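Local coordinates for fructooligosaccharide ABC transporter substrate-binding protein FusA (Streptococcus pneumoniae, PDB 5G5Y) that binds kestose, nystose and longer fructooligosaccharides including inulin, but not sucrose, as the solute-binding component of the FusABC-MsmK importer, at residues T395-P398 with D399-W403; N420-P423 with R424-M427; G368-P371 with A372-Q376; D406-E410 with Y411-Y415; G204-D208 with H209-G213. One frame throughout, in Å; residues are numbered along the deposited sequence.

Contacts 1 and 4 share helix 399-412: contact 1 is its N-terminal end and contact 4 its C-terminal end, with centres 16 Å apart. Both lie near the sugar site, Pro-398 about 4 Å from Trp-340 and Ile-408 about 6 Å from Trp-270, measured between side chains. Contact 3 holds Arg-375, itself a substrate-binding residue, and comes within about 7 Å of contact 1 at the nearest atoms. Contacts 2 and 5 lie together near the second calcium site, their centres 12 Å apart; Tyr-422 CD1 lies 3.8 Å from Leu-210 CD2. Contacts 3 and 5 lie farthest apart, centres 36 Å from each other.

Contact 1 (T395-P398 with D399-W403); sequences TTMP and DDAKW
The N-terminus of helix 399-412 is the element here, with Pro-398 at the N-cap and Met-397 laid against the first turn. The carbonyl O of Pro-398 accepts the backbone N-H of Lys-402 at 3.0 Å, an almost straight bond of 164°. Pro-398 CB lies 3.5 Å from Asp-400 OD1, and the same OD1 receives a weak bond from the N-H of Ala-401. The CG of Met-397 stands opposite the backbone N (chi1 -167°), which carries the thioether along the start of the helix, and Met-397 CG meets the methyl CB of Ala-401 at 3.9 Å. Sulfur SD of Met-397 then sits 3.6 Å from Lys-402 CA, while the amine of Lys-402 runs on to a salt bridge with Asp-406 one turn later. Pro-398 also touches Trp-340, a substrate-binding residue, so the helix start lies beside the sugar site. A water ties the loop to the first helical residue: it donates to Met-397 O at 2.7 Å and to Asp-399 OD1 at 2.8 Å.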
loop_
_atom_site.group_PDB
_atom_site.type_symbol
_atom_site.label_atom_id
_atom_site.label_comp_id
_atom_site.label_asym_id
_atom_site.label_seq_id
_atom_site.Cartn_x
_atom_site.Cartn_y
_atom_site.Cartn_z
ATOM N N THR A 395 21.345 5.225 0.191
ATOM C CA THR A 395 20.935 4.454 1.300
ATOM C C THR A 395 20.803 2.991 0.914
ATOM O O THR A 395 20.618 2.659 -0.253
ATOM C CB THR A 395 19.553 4.970 1.822
ATOM O OG1 THR A 395 19.204 4.265 2.996
ATOM C CG2 THR A 395 18.430 4.782 0.766
ATOM N N THR A 396 20.886 2.137 1.911
ATOM C CA THR A 396 20.407 0.780 1.792
ATOM C C THR A 396 18.890 0.722 1.856
ATOM O O THR A 396 18.239 1.594 2.414
ATOM C CB THR A 396 20.981 -0.111 2.921
ATOM O OG1 THR A 396 20.761 0.512 4.189
ATOM C CG2 THR A 396 22.450 -0.322 2.713
ATOM N N MET A 397 18.337 -0.347 1.288
ATOM C CA MET A 397 16.946 -0.733 1.496
ATOM C C MET A 397 16.777 -1.477 2.814
ATOM O O MET A 397 17.606 -2.254 3.161
ATOM C CB MET A 397 16.555 -1.696 0.372
ATOM C CG MET A 397 15.090 -1.949 0.265
ATOM S SD MET A 397 14.761 -2.931 -1.203
ATOM C CE MET A 397 15.030 -1.762 -2.520
ATOM N N PRO A 398 15.667 -1.284 3.518
ATOM C CA PRO A 398 15.366 -2.145 4.642
ATOM C C PRO A 398 15.402 -3.635 4.244
ATOM O O PRO A 398 14.933 -3.999 3.153
ATOM C CB PRO A 398 13.951 -1.735 5.041
ATOM C CG PRO A 398 13.776 -0.382 4.483
ATOM C CD PRO A 398 14.598 -0.306 3.260
ATOM N N ASP A 399 15.992 -4.462 5.108
ATOM C CA ASP A 399 16.202 -5.886 4.800
ATOM C C ASP A 399 14.897 -6.629 4.462
ATOM O O ASP A 399 14.895 -7.451 3.569
ATOM C CB ASP A 399 16.834 -6.641 5.978
ATOM C CG ASP A 399 18.291 -6.302 6.197
ATOM O OD1 ASP A 399 18.953 -5.717 5.306
ATOM O OD2 ASP A 399 18.771 -6.659 7.291
ATOM N N ASP A 400 13.844 -6.370 5.211
ATOM C CA ASP A 400 12.567 -7.025 4.970
ATOM C C ASP A 400 11.958 -6.637 3.624
ATOM O O ASP A 400 11.375 -7.488 2.948
ATOM C CB ASP A 400 11.572 -6.852 6.117
ATOM C CG ASP A 400 11.242 -5.399 6.433
ATOM O OD1 ASP A 400 11.892 -4.455 5.919
ATOM O OD2 ASP A 400 10.310 -5.211 7.244
ATOM N N ALA A 401 12.137 -5.374 3.228
ATOM C CA ALA A 401 11.665 -4.921 1.918
ATOM C C ALA A 401 12.443 -5.587 0.813
ATOM O O ALA A 401 11.866 -6.025 -0.192
ATOM C CB ALA A 401 11.764 -3.421 1.785
ATOM N N LYS A 402 13.764 -5.651 0.980
ATOM C CA LYS A 402 14.622 -6.278 -0.015
ATOM C C LYS A 402 14.226 -7.737 -0.212
ATOM O O LYS A 402 14.143 -8.218 -1.343
ATOM C CB LYS A 402 16.086 -6.155 0.366
ATOM C CG LYS A 402 17.075 -6.858 -0.554
ATOM C CD LYS A 402 16.980 -6.366 -1.990
ATOM C CE LYS A 402 18.143 -6.872 -2.841
ATOM N NZ LYS A 402 17.793 -6.811 -4.295
ATOM N N TRP A 403 14.054 -8.445 0.888
ATOM C CA TRP A 403 13.634 -9.852 0.857
ATOM C C TRP A 403 12.328 -10.022 0.044
ATOM O O TRP A 403 12.278 -10.829 -0.859
ATOM C CB TRP A 403 13.450 -10.338 2.270
ATOM C CG TRP A 403 12.937 -11.727 2.417
ATOM C CD1 TRP A 403 13.668 -12.908 2.323
ATOM C CD2 TRP A 403 11.604 -12.107 2.744
ATOM N NE1 TRP A 403 12.837 -13.977 2.582
ATOM C CE2 TRP A 403 11.572 -13.514 2.820
ATOM C CE3 TRP A 403 10.422 -11.393 2.967
ATOM C CZ2 TRP A 403 10.394 -14.217 3.139
ATOM C CZ3 TRP A 403 9.273 -12.082 3.251
ATOM C CH2 TRP A 403 9.262 -13.488 3.320
HETATM O O HOH W 1 19.393 -3.006 5.031
#

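Contact 2 (N420-P423 with R424-M427); sequences NNYP and RVFM
An inverse gamma turn centred on Arg-424 bends the loop between helices 399-412 and 429-455, with Tyr-422, Pro-423 and Val-425 packed about it and Met-427 reaching the tyrosine. The turn is closed by Val-425 N, which gives a weak, bent bond to Pro-423 O at 2.8 Å. Pro-423 and Val-425 then lie side by side and point the same way, with Pro-423 CG 4.0 Å from Val-425 CG1. The other branch of Val-425, CG2, is set between its backbone N and carbonyl carbon and comes obliquely to the hydroxyl end of Tyr-422, 3.9 Å from OH and 4.1 Å from CE2. Met-427, extended beyond CG, meets the tyrosine side chain at about a right angle, only its CE coming near, 4.0 Å from Tyr-422 OH. The hydroxyl's polar partner is the backbone carbonyl of Lys-482, to which it is hydrogen-bonded. One face of the phenol ring carries CD of Pro-423, 3.6 Å above the plane and toward the rim. A water links the two halves, donating to Tyr-422 O at 2.9 Å and accepting from Arg-424 NH1. Tyr-485 and Tyr-489 of helix 475-492 pack against this group, Tyr-485 touching both Tyr-422 and Met-427. The weak bond from Val-425 N back to the carbonyl two residues before it, over Arg-424 with phi/psi of -76/60°, is the signature of the inverse gamma turn.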
loop_
_atom_site.group_PDB
_atom_site.type_symbol
_atom_site.label_atom_id
_atom_site.label_comp_id
_atom_site.label_asym_id
_atom_site.label_seq_id
_atom_site.Cartn_x
_atom_site.Cartn_y
_atom_site.Cartn_z
ATOM N N ASN A 420 0.436 -1.530 -17.664
ATOM C CA ASN A 420 0.011 -0.537 -16.713
ATOM C C ASN A 420 -0.873 -1.082 -15.636
ATOM O O ASN A 420 -1.556 -2.086 -15.810
ATOM C CB ASN A 420 -0.721 0.603 -17.433
ATOM C CG ASN A 420 0.255 1.485 -18.231
ATOM O OD1 ASN A 420 1.207 2.032 -17.678
ATOM N ND2 ASN A 420 0.074 1.538 -19.494
ATOM N N ASN A 421 -0.861 -0.369 -14.521
ATOM C CA ASN A 421 -1.937 -0.477 -13.494
ATOM C C ASN A 421 -2.720 0.855 -13.487
ATOM O O ASN A 421 -2.520 1.688 -14.379
ATOM C CB ASN A 421 -1.390 -0.891 -12.118
ATOM C CG ASN A 421 -0.459 0.133 -11.506
ATOM O OD1 ASN A 421 -0.215 1.173 -12.099
ATOM N ND2 ASN A 421 0.043 -0.146 -10.304
ATOM N N TYR A 422 -3.663 1.004 -12.556
ATOM C CA TYR A 422 -4.546 2.186 -12.536
ATOM C C TYR A 422 -3.880 3.278 -11.686
ATOM O O TYR A 422 -3.570 3.019 -10.502
ATOM C CB TYR A 422 -5.943 1.862 -11.947
ATOM C CG TYR A 422 -6.877 3.034 -12.246
ATOM C CD1 TYR A 422 -7.470 3.154 -13.482
ATOM C CD2 TYR A 422 -7.073 4.063 -11.325
ATOM C CE1 TYR A 422 -8.268 4.255 -13.787
ATOM C CE2 TYR A 422 -7.854 5.184 -11.635
ATOM C CZ TYR A 422 -8.433 5.277 -12.865
ATOM O OH TYR A 422 -9.241 6.372 -13.146
ATOM N N PRO A 423 -3.680 4.483 -12.247
ATOM C CA PRO A 423 -2.922 5.502 -11.539
ATOM C C PRO A 423 -3.744 6.218 -10.446
ATOM O O PRO A 423 -4.963 6.351 -10.557
ATOM C CB PRO A 423 -2.521 6.467 -12.644
ATOM C CG PRO A 423 -3.616 6.360 -13.638
ATOM C CD PRO A 423 -4.090 4.941 -13.594
ATOM N N ARG A 424 -3.051 6.700 -9.434
ATOM C CA ARG A 424 -3.670 7.386 -8.280
ATOM C C ARG A 424 -4.113 8.828 -8.624
ATOM O O ARG A 424 -3.653 9.749 -7.983
ATOM C CB ARG A 424 -2.625 7.471 -7.134
ATOM C CG ARG A 424 -2.229 6.172 -6.467
ATOM C CD ARG A 424 -3.491 5.448 -6.074
ATOM N NE ARG A 424 -3.282 4.430 -5.063
ATOM C CZ ARG A 424 -4.022 3.324 -4.946
ATOM N NH1 ARG A 424 -5.023 3.054 -5.776
ATOM N NH2 ARG A 424 -3.745 2.465 -3.980
ATOM N N VAL A 425 -5.002 8.996 -9.599
ATOM C CA VAL A 425 -5.345 10.310 -10.128
ATOM C C VAL A 425 -6.096 11.125 -9.087
ATOM O O VAL A 425 -6.744 10.562 -8.245
ATOM C CB VAL A 425 -6.190 10.215 -11.418
ATOM C CG1 VAL A 425 -5.304 9.775 -12.567
ATOM C CG2 VAL A 425 -7.392 9.279 -11.232
ATOM N N PHE A 426 -6.003 12.446 -9.188
ATOM C CA PHE A 426 -6.742 13.402 -8.403
ATOM C C PHE A 426 -8.030 13.823 -9.153
ATOM O O PHE A 426 -7.969 14.520 -10.142
ATOM C CB PHE A 426 -5.833 14.649 -8.204
ATOM C CG PHE A 426 -6.212 15.541 -7.073
ATOM C CD1 PHE A 426 -7.433 15.488 -6.438
ATOM C CD2 PHE A 426 -5.284 16.510 -6.644
ATOM C CE1 PHE A 426 -7.725 16.335 -5.369
ATOM C CE2 PHE A 426 -5.572 17.356 -5.593
ATOM C CZ PHE A 426 -6.781 17.278 -4.953
ATOM N N MET A 427 -9.188 13.420 -8.661
ATOM C CA MET A 427 -10.450 13.637 -9.351
ATOM C C MET A 427 -11.141 14.926 -8.851
ATOM O O MET A 427 -10.849 15.442 -7.772
ATOM C CB MET A 427 -11.393 12.438 -9.133
ATOM C CG MET A 427 -10.916 11.134 -9.767
ATOM S SD MET A 427 -12.183 9.856 -9.670
ATOM C CE MET A 427 -11.389 8.457 -10.471
HETATM O O HOH W 2 -5.231 3.720 -8.187
#

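Contact 3 (G368-P371 with A372-Q376); sequences GTAP and AELRQ
The carbonyl O of Ala-370 takes the N-H of Leu-374 at 2.9 Å and 163°, the straightest bond of the helix start. The N-H of Glu-373 also reaches this oxygen, at 3.2 Å, but from well above the carbonyl plane. A water adds to the group, donating to Ala-370 O and accepting from Arg-375 N, both at 2.9 Å. One residue earlier, Thr-369 O receives two weak bonds, from Ala-372 N and Glu-373 N, so the amide of Glu-373 is shared between two carbonyls. The side chain of Glu-373 passes Thr-369 at a slant: with CG opposite its own carbonyl carbon (chi1 -52°) and the chain extended beyond, Glu-373 CG comes 3.4 Å from Thr-369 O and Glu-373 OE1 3.8 Å from Thr-369 CB. OE1 also has a long, weak ion pair with Lys-377. On the buried side the methyl of Ala-370 packs on Leu-374, CB to CB 3.8 Å, and both touch Gln-349. Leu-374 CD2 also leans on that methyl, at 4.0 Å. The end of Arg-375 leads away from this packing. The weak forked bonds and the Glu-373 phi of -131° mark an irregular first turn, while the guanidinium of the substrate-binding Arg-375 is held from beyond it, NE by a salt bridge to Glu-379, also substrate-binding, and NH2 by a hydrogen bond to Asn-339 O.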
loop_
_atom_site.group_PDB
_atom_site.type_symbol
_atom_site.label_atom_id
_atom_site.label_comp_id
_atom_site.label_asym_id
_atom_site.label_seq_id
_atom_site.Cartn_x
_atom_site.Cartn_y
_atom_site.Cartn_z
ATOM N N GLY A 368 16.578 -4.846 21.606
ATOM C CA GLY A 368 15.721 -4.363 22.685
ATOM C C GLY A 368 14.348 -3.964 22.171
ATOM O O GLY A 368 13.744 -4.680 21.379
ATOM N N THR A 369 13.863 -2.811 22.611
ATOM C CA THR A 369 12.616 -2.256 22.086
ATOM C C THR A 369 12.771 -1.588 20.689
ATOM O O THR A 369 11.773 -1.142 20.146
ATOM C CB THR A 369 12.038 -1.206 23.055
ATOM O OG1 THR A 369 13.012 -0.178 23.276
ATOM C CG2 THR A 369 11.648 -1.848 24.393
ATOM N N ALA A 370 13.990 -1.506 20.125
ATOM C CA ALA A 370 14.229 -0.677 18.925
ATOM C C ALA A 370 13.515 -1.167 17.653
ATOM O O ALA A 370 12.908 -0.349 16.943
ATOM C CB ALA A 370 15.722 -0.468 18.671
ATOM N N PRO A 371 13.525 -2.494 17.382
ATOM C CA PRO A 371 12.734 -2.968 16.226
ATOM C C PRO A 371 11.282 -2.521 16.263
ATOM O O PRO A 371 10.707 -2.198 15.230
ATOM C CB PRO A 371 12.812 -4.493 16.345
ATOM C CG PRO A 371 14.005 -4.758 17.201
ATOM C CD PRO A 371 14.080 -3.619 18.164
ATOM N N ALA A 372 10.689 -2.492 17.450
ATOM C CA ALA A 372 9.284 -2.136 17.581
ATOM C C ALA A 372 9.010 -0.609 17.572
ATOM O O ALA A 372 7.946 -0.174 17.140
ATOM C CB ALA A 372 8.710 -2.774 18.847
ATOM N N GLU A 373 9.958 0.188 18.055
ATOM C CA GLU A 373 9.678 1.569 18.453
ATOM C C GLU A 373 10.613 2.648 17.923
ATOM O O GLU A 373 10.253 3.837 17.976
ATOM C CB GLU A 373 9.743 1.658 19.981
ATOM C CG GLU A 373 8.883 0.634 20.703
ATOM C CD GLU A 373 8.822 0.854 22.206
ATOM O OE1 GLU A 373 9.584 1.696 22.761
ATOM O OE2 GLU A 373 7.990 0.166 22.828
ATOM N N LEU A 374 11.810 2.271 17.492
ATOM C CA LEU A 374 12.833 3.270 17.250
ATOM C C LEU A 374 12.463 4.162 16.046
ATOM O O LEU A 374 12.714 5.378 16.066
ATOM C CB LEU A 374 14.183 2.634 17.063
ATOM C CG LEU A 374 15.332 3.612 16.799
ATOM C CD1 LEU A 374 15.493 4.558 17.985
ATOM C CD2 LEU A 374 16.588 2.816 16.516
ATOM N N ARG A 375 11.818 3.578 15.034
ATOM C CA ARG A 375 11.427 4.369 13.857
ATOM C C ARG A 375 10.424 5.464 14.289
ATOM O O ARG A 375 10.596 6.652 13.979
ATOM C CB ARG A 375 10.832 3.504 12.768
ATOM C CG ARG A 375 10.399 4.334 11.573
ATOM C CD ARG A 375 9.639 3.529 10.531
ATOM N NE ARG A 375 9.281 4.395 9.393
ATOM C CZ ARG A 375 8.662 3.978 8.282
ATOM N NH1 ARG A 375 8.330 2.706 8.134
ATOM N NH2 ARG A 375 8.386 4.832 7.301
ATOM N N GLN A 376 9.404 5.056 15.031
ATOM C CA GLN A 376 8.387 5.992 15.531
ATOM C C GLN A 376 8.956 7.093 16.404
ATOM O O GLN A 376 8.430 8.191 16.403
ATOM C CB GLN A 376 7.318 5.268 16.331
ATOM C CG GLN A 376 6.279 4.529 15.550
ATOM C CD GLN A 376 5.554 3.608 16.505
ATOM O OE1 GLN A 376 4.718 4.071 17.285
ATOM N NE2 GLN A 376 5.959 2.324 16.545
HETATM O O HOH W 3 11.890 0.692 14.486
#

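Contact 4 (D406-E410 with Y411-Y415); sequences DLIKE and YYVPY
The ring of Tyr-411 is covered on one face by the side chain of Glu-410, which lies alongside it and points the same way. Glu-410 CG stands 4.1 Å from the ring centroid and 18° off its normal, a CH-pi contact, and the carboxylate stacks on the ring with the planes 20° apart. Glu-410 reaches over the face because its CG is opposite the backbone N (chi1 175°) and the rest of the chain is extended. At the edge of the same ring, in its plane, sits Leu-407 CD2, 3.9 Å from Tyr-411 CE2. The Tyr-412 ring has Tyr-411 CB over one face, and Ile-408 CG1 approaches Tyr-412 CD2 at 4.1 Å. Here the backbone changes its winding. Tyr-411 N bonds to Leu-407 O in the ordinary helical way, but Ile-408 O takes two N-H groups from opposite faces of its plane: Tyr-412 N at 2.9 Å and Val-413 N at 3.0 Å. The second bond makes a pi-type turn and brings Val-413 CG2 to 3.9 Å from Ile-408 CG2, the two side chains crossing at about a right angle. The chain then passes into the 3-10 segment 413-415. Around this end of helix 399-412, Leu-407 and Tyr-412 pack on Met-138 of strand 138-142, and with Tyr-411 they meet Val-284 of strand 282-284.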
loop_
_atom_site.group_PDB
_atom_site.type_symbol
_atom_site.label_atom_id
_atom_site.label_comp_id
_atom_site.label_asym_id
_atom_site.label_seq_id
_atom_site.Cartn_x
_atom_site.Cartn_y
_atom_site.Cartn_z
ATOM N N ASP A 406 12.682 -9.297 -3.772
ATOM C CA ASP A 406 13.325 -10.373 -4.498
ATOM C C ASP A 406 12.351 -11.545 -4.742
ATOM O O ASP A 406 12.362 -12.089 -5.836
ATOM C CB ASP A 406 14.565 -10.852 -3.747
ATOM C CG ASP A 406 15.722 -9.840 -3.775
ATOM O OD1 ASP A 406 15.715 -8.849 -4.541
ATOM O OD2 ASP A 406 16.679 -10.089 -3.017
ATOM N N LEU A 407 11.479 -11.874 -3.784
ATOM C CA LEU A 407 10.429 -12.874 -4.020
ATOM C C LEU A 407 9.477 -12.442 -5.139
ATOM O O LEU A 407 9.137 -13.230 -6.022
ATOM C CB LEU A 407 9.599 -13.138 -2.759
ATOM C CG LEU A 407 10.344 -13.758 -1.546
ATOM C CD1 LEU A 407 9.431 -13.946 -0.355
ATOM C CD2 LEU A 407 10.960 -15.078 -1.922
ATOM N N ILE A 408 9.046 -11.177 -5.101
ATOM C CA ILE A 408 8.164 -10.631 -6.130
ATOM C C ILE A 408 8.782 -10.796 -7.527
ATOM O O ILE A 408 8.115 -11.268 -8.473
ATOM C CB ILE A 408 7.765 -9.177 -5.812
ATOM C CG1 ILE A 408 6.799 -9.173 -4.621
ATOM C CG2 ILE A 408 7.150 -8.476 -7.017
ATOM C CD1 ILE A 408 6.610 -7.813 -4.005
ATOM N N LYS A 409 10.049 -10.418 -7.646
ATOM C CA LYS A 409 10.755 -10.538 -8.884
ATOM C C LYS A 409 10.882 -11.995 -9.382
ATOM O O LYS A 409 10.693 -12.247 -10.570
ATOM C CB LYS A 409 12.153 -9.901 -8.782
ATOM C CG LYS A 409 12.707 -9.653 -10.176
ATOM C CD LYS A 409 14.126 -9.116 -10.176
ATOM C CE LYS A 409 14.612 -8.765 -11.603
ATOM N NZ LYS A 409 13.523 -8.538 -12.611
ATOM N N GLU A 410 11.265 -12.902 -8.478
ATOM C CA GLU A 410 11.492 -14.328 -8.768
ATOM C C GLU A 410 10.191 -15.050 -9.170
ATOM O O GLU A 410 10.174 -15.748 -10.181
ATOM C CB GLU A 410 12.041 -15.013 -7.509
ATOM C CG GLU A 410 12.239 -16.521 -7.577
ATOM C CD GLU A 410 12.915 -17.112 -6.322
ATOM O OE1 GLU A 410 13.132 -16.393 -5.303
ATOM O OE2 GLU A 410 13.190 -18.331 -6.342
ATOM N N TYR A 411 9.119 -14.841 -8.402
ATOM C CA TYR A 411 7.887 -15.623 -8.574
ATOM C C TYR A 411 6.818 -14.977 -9.458
ATOM O O TYR A 411 6.080 -15.691 -10.137
ATOM C CB TYR A 411 7.275 -15.944 -7.214
ATOM C CG TYR A 411 8.098 -16.949 -6.450
ATOM C CD1 TYR A 411 8.038 -18.313 -6.768
ATOM C CD2 TYR A 411 8.965 -16.549 -5.424
ATOM C CE1 TYR A 411 8.821 -19.247 -6.091
ATOM C CE2 TYR A 411 9.744 -17.484 -4.733
ATOM C CZ TYR A 411 9.647 -18.832 -5.046
ATOM O OH TYR A 411 10.407 -19.783 -4.323
ATOM N N TYR A 412 6.695 -13.655 -9.407
ATOM C CA TYR A 412 5.483 -12.991 -9.948
ATOM C C TYR A 412 5.700 -12.123 -11.178
ATOM O O TYR A 412 4.902 -12.142 -12.117
ATOM C CB TYR A 412 4.811 -12.161 -8.888
ATOM C CG TYR A 412 4.482 -12.837 -7.600
ATOM C CD1 TYR A 412 3.975 -14.135 -7.560
ATOM C CD2 TYR A 412 4.650 -12.164 -6.404
ATOM C CE1 TYR A 412 3.681 -14.755 -6.372
ATOM C CE2 TYR A 412 4.303 -12.751 -5.197
ATOM C CZ TYR A 412 3.803 -14.041 -5.185
ATOM O OH TYR A 412 3.490 -14.636 -3.980
ATOM N N VAL A 413 6.760 -11.324 -11.173
ATOM C CA VAL A 413 7.011 -10.414 -12.266
ATOM C C VAL A 413 6.957 -11.031 -13.681
ATOM O O VAL A 413 6.327 -10.442 -14.558
ATOM C CB VAL A 413 8.283 -9.616 -12.016
ATOM C CG1 VAL A 413 8.736 -8.848 -13.265
ATOM C CG2 VAL A 413 8.024 -8.657 -10.854
ATOM N N PRO A 414 7.519 -12.240 -13.884
ATOM C CA PRO A 414 7.436 -12.853 -15.207
ATOM C C PRO A 414 6.014 -13.067 -15.751
ATOM O O PRO A 414 5.832 -13.152 -16.980
ATOM C CB PRO A 414 8.154 -14.202 -15.025
ATOM C CG PRO A 414 9.067 -14.007 -13.860
ATOM C CD PRO A 414 8.327 -13.067 -12.951
ATOM N N TYR A 415 5.026 -13.106 -14.848
ATOM C CA TYR A 415 3.640 -13.384 -15.195
ATOM C C TYR A 415 2.728 -12.141 -15.142
ATOM O O TYR A 415 1.552 -12.288 -15.381
ATOM C CB TYR A 415 3.107 -14.460 -14.275
ATOM C CG TYR A 415 3.997 -15.661 -14.333
ATOM C CD1 TYR A 415 4.076 -16.409 -15.504
ATOM C CD2 TYR A 415 4.807 -16.005 -13.264
ATOM C CE1 TYR A 415 4.937 -17.466 -15.616
ATOM C CE2 TYR A 415 5.670 -17.100 -13.352
ATOM C CZ TYR A 415 5.730 -17.806 -14.535
ATOM O OH TYR A 415 6.536 -18.890 -14.634
#

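Contact 5 (G204-D208 with H209-G213); sequences GDNDD and HLVVG
His-209 ends a type I beta turn, Asn-206 to His-209, that leads into strand 210-212, and its ring is tied back to Asp-205. His-209 ND1 donates to Asp-205 OD1 at 2.9 Å and 171°, OD1 receiving it on its syn lone pair, with the carboxylate nearly coplanar with the imidazole (12°). Thr-221 OG1 bonds to the same OD1, and Tyr-447 of helix 429-455 meets the ring. The turn itself is closed by His-209 N to Asn-206 O at 2.8 Å. Asn-206 does the rest with its amide; CG lies between its backbone N and carbonyl carbon (chi1 59°), which lets the amide reach Leu-210. Asn-206 OD1 accepts Leu-210 N at 3.2 Å and, weakly, Asp-208 N. Both ends of the amide hold the start of the strand, whose partner 218-220 supplies calcium ligands Asp-219 and Phe-220. Asn-206 ND2 is also shared with Arg-299 O; within the hairpin's first strand it donates to Leu-210 O at 3.0 Å, lying above that carbonyl's plane.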
loop_
_atom_site.group_PDB
_atom_site.type_symbol
_atom_site.label_atom_id
_atom_site.label_comp_id
_atom_site.label_asym_id
_atom_site.label_seq_id
_atom_site.Cartn_x
_atom_site.Cartn_y
_atom_site.Cartn_z
ATOM N N GLY A 204 -7.766 -12.001 -13.504
ATOM C CA GLY A 204 -7.623 -11.976 -12.064
ATOM C C GLY A 204 -8.383 -10.841 -11.413
ATOM O O GLY A 204 -9.385 -10.360 -11.953
ATOM N N ASP A 205 -7.910 -10.435 -10.245
ATOM C CA ASP A 205 -8.662 -9.541 -9.358
ATOM C C ASP A 205 -7.724 -8.751 -8.436
ATOM O O ASP A 205 -6.588 -9.149 -8.188
ATOM C CB ASP A 205 -9.657 -10.366 -8.531
ATOM C CG ASP A 205 -10.727 -9.515 -7.833
ATOM O OD1 ASP A 205 -11.069 -8.411 -8.359
ATOM O OD2 ASP A 205 -11.235 -9.971 -6.748
ATOM N N ASN A 206 -8.209 -7.636 -7.907
ATOM C CA ASN A 206 -7.475 -6.932 -6.858
ATOM C C ASN A 206 -8.473 -6.195 -5.986
ATOM O O ASN A 206 -9.676 -6.256 -6.274
ATOM C CB ASN A 206 -6.410 -6.018 -7.448
ATOM C CG ASN A 206 -6.972 -4.971 -8.387
ATOM O OD1 ASN A 206 -8.039 -4.388 -8.142
ATOM N ND2 ASN A 206 -6.230 -4.676 -9.446
ATOM N N ASP A 207 -7.996 -5.519 -4.945
ATOM C CA ASP A 207 -8.915 -4.889 -3.966
ATOM C C ASP A 207 -9.761 -3.777 -4.561
ATOM O O ASP A 207 -10.777 -3.448 -3.983
ATOM C CB ASP A 207 -8.146 -4.415 -2.724
ATOM C CG ASP A 207 -7.698 -5.566 -1.838
ATOM O OD1 ASP A 207 -8.190 -6.713 -2.040
ATOM O OD2 ASP A 207 -6.860 -5.346 -0.929
ATOM N N ASP A 208 -9.343 -3.182 -5.678
ATOM C CA ASP A 208 -10.174 -2.196 -6.406
ATOM C C ASP A 208 -11.106 -2.835 -7.452
ATOM O O ASP A 208 -11.904 -2.139 -8.065
ATOM C CB ASP A 208 -9.295 -1.207 -7.161
ATOM C CG ASP A 208 -8.373 -0.418 -6.245
ATOM O OD1 ASP A 208 -8.831 0.097 -5.216
ATOM O OD2 ASP A 208 -7.164 -0.317 -6.548
ATOM N N HIS A 209 -10.974 -4.148 -7.670
ATOM C CA HIS A 209 -11.618 -4.862 -8.776
ATOM C C HIS A 209 -11.408 -4.148 -10.109
ATOM O O HIS A 209 -12.321 -4.082 -10.936
ATOM C CB HIS A 209 -13.101 -5.092 -8.522
ATOM C CG HIS A 209 -13.401 -5.681 -7.183
ATOM N ND1 HIS A 209 -12.877 -6.886 -6.768
ATOM C CD2 HIS A 209 -14.145 -5.218 -6.153
ATOM C CE1 HIS A 209 -13.245 -7.114 -5.519
ATOM N NE2 HIS A 209 -14.029 -6.130 -5.131
ATOM N N LEU A 210 -10.226 -3.577 -10.288
ATOM C CA LEU A 210 -9.950 -2.786 -11.478
ATOM C C LEU A 210 -8.528 -2.995 -11.969
ATOM O O LEU A 210 -7.568 -2.704 -11.245
ATOM C CB LEU A 210 -10.187 -1.317 -11.176
ATOM C CG LEU A 210 -10.378 -0.409 -12.369
ATOM C CD1 LEU A 210 -11.778 -0.570 -12.941
ATOM C CD2 LEU A 210 -10.177 1.037 -11.924
ATOM N N VAL A 211 -8.417 -3.497 -13.201
ATOM C CA VAL A 211 -7.119 -3.573 -13.911
ATOM C C VAL A 211 -7.153 -2.717 -15.178
ATOM O O VAL A 211 -8.210 -2.204 -15.551
ATOM C CB VAL A 211 -6.725 -5.048 -14.223
ATOM C CG1 VAL A 211 -6.538 -5.810 -12.923
ATOM C CG2 VAL A 211 -7.745 -5.732 -15.120
ATOM N N VAL A 212 -5.999 -2.574 -15.832
ATOM C CA VAL A 212 -5.897 -1.810 -17.082
ATOM C C VAL A 212 -5.339 -2.749 -18.119
ATOM O O VAL A 212 -4.237 -3.222 -17.955
ATOM C CB VAL A 212 -4.959 -0.587 -16.989
ATOM C CG1 VAL A 212 -4.971 0.202 -18.307
ATOM C CG2 VAL A 212 -5.371 0.309 -15.849
ATOM N N GLY A 213 -6.124 -3.026 -19.155
ATOM C CA GLY A 213 -5.734 -3.927 -20.232
ATOM C C GLY A 213 -4.711 -3.311 -21.147
ATOM O O GLY A 213 -4.570 -2.078 -21.223
#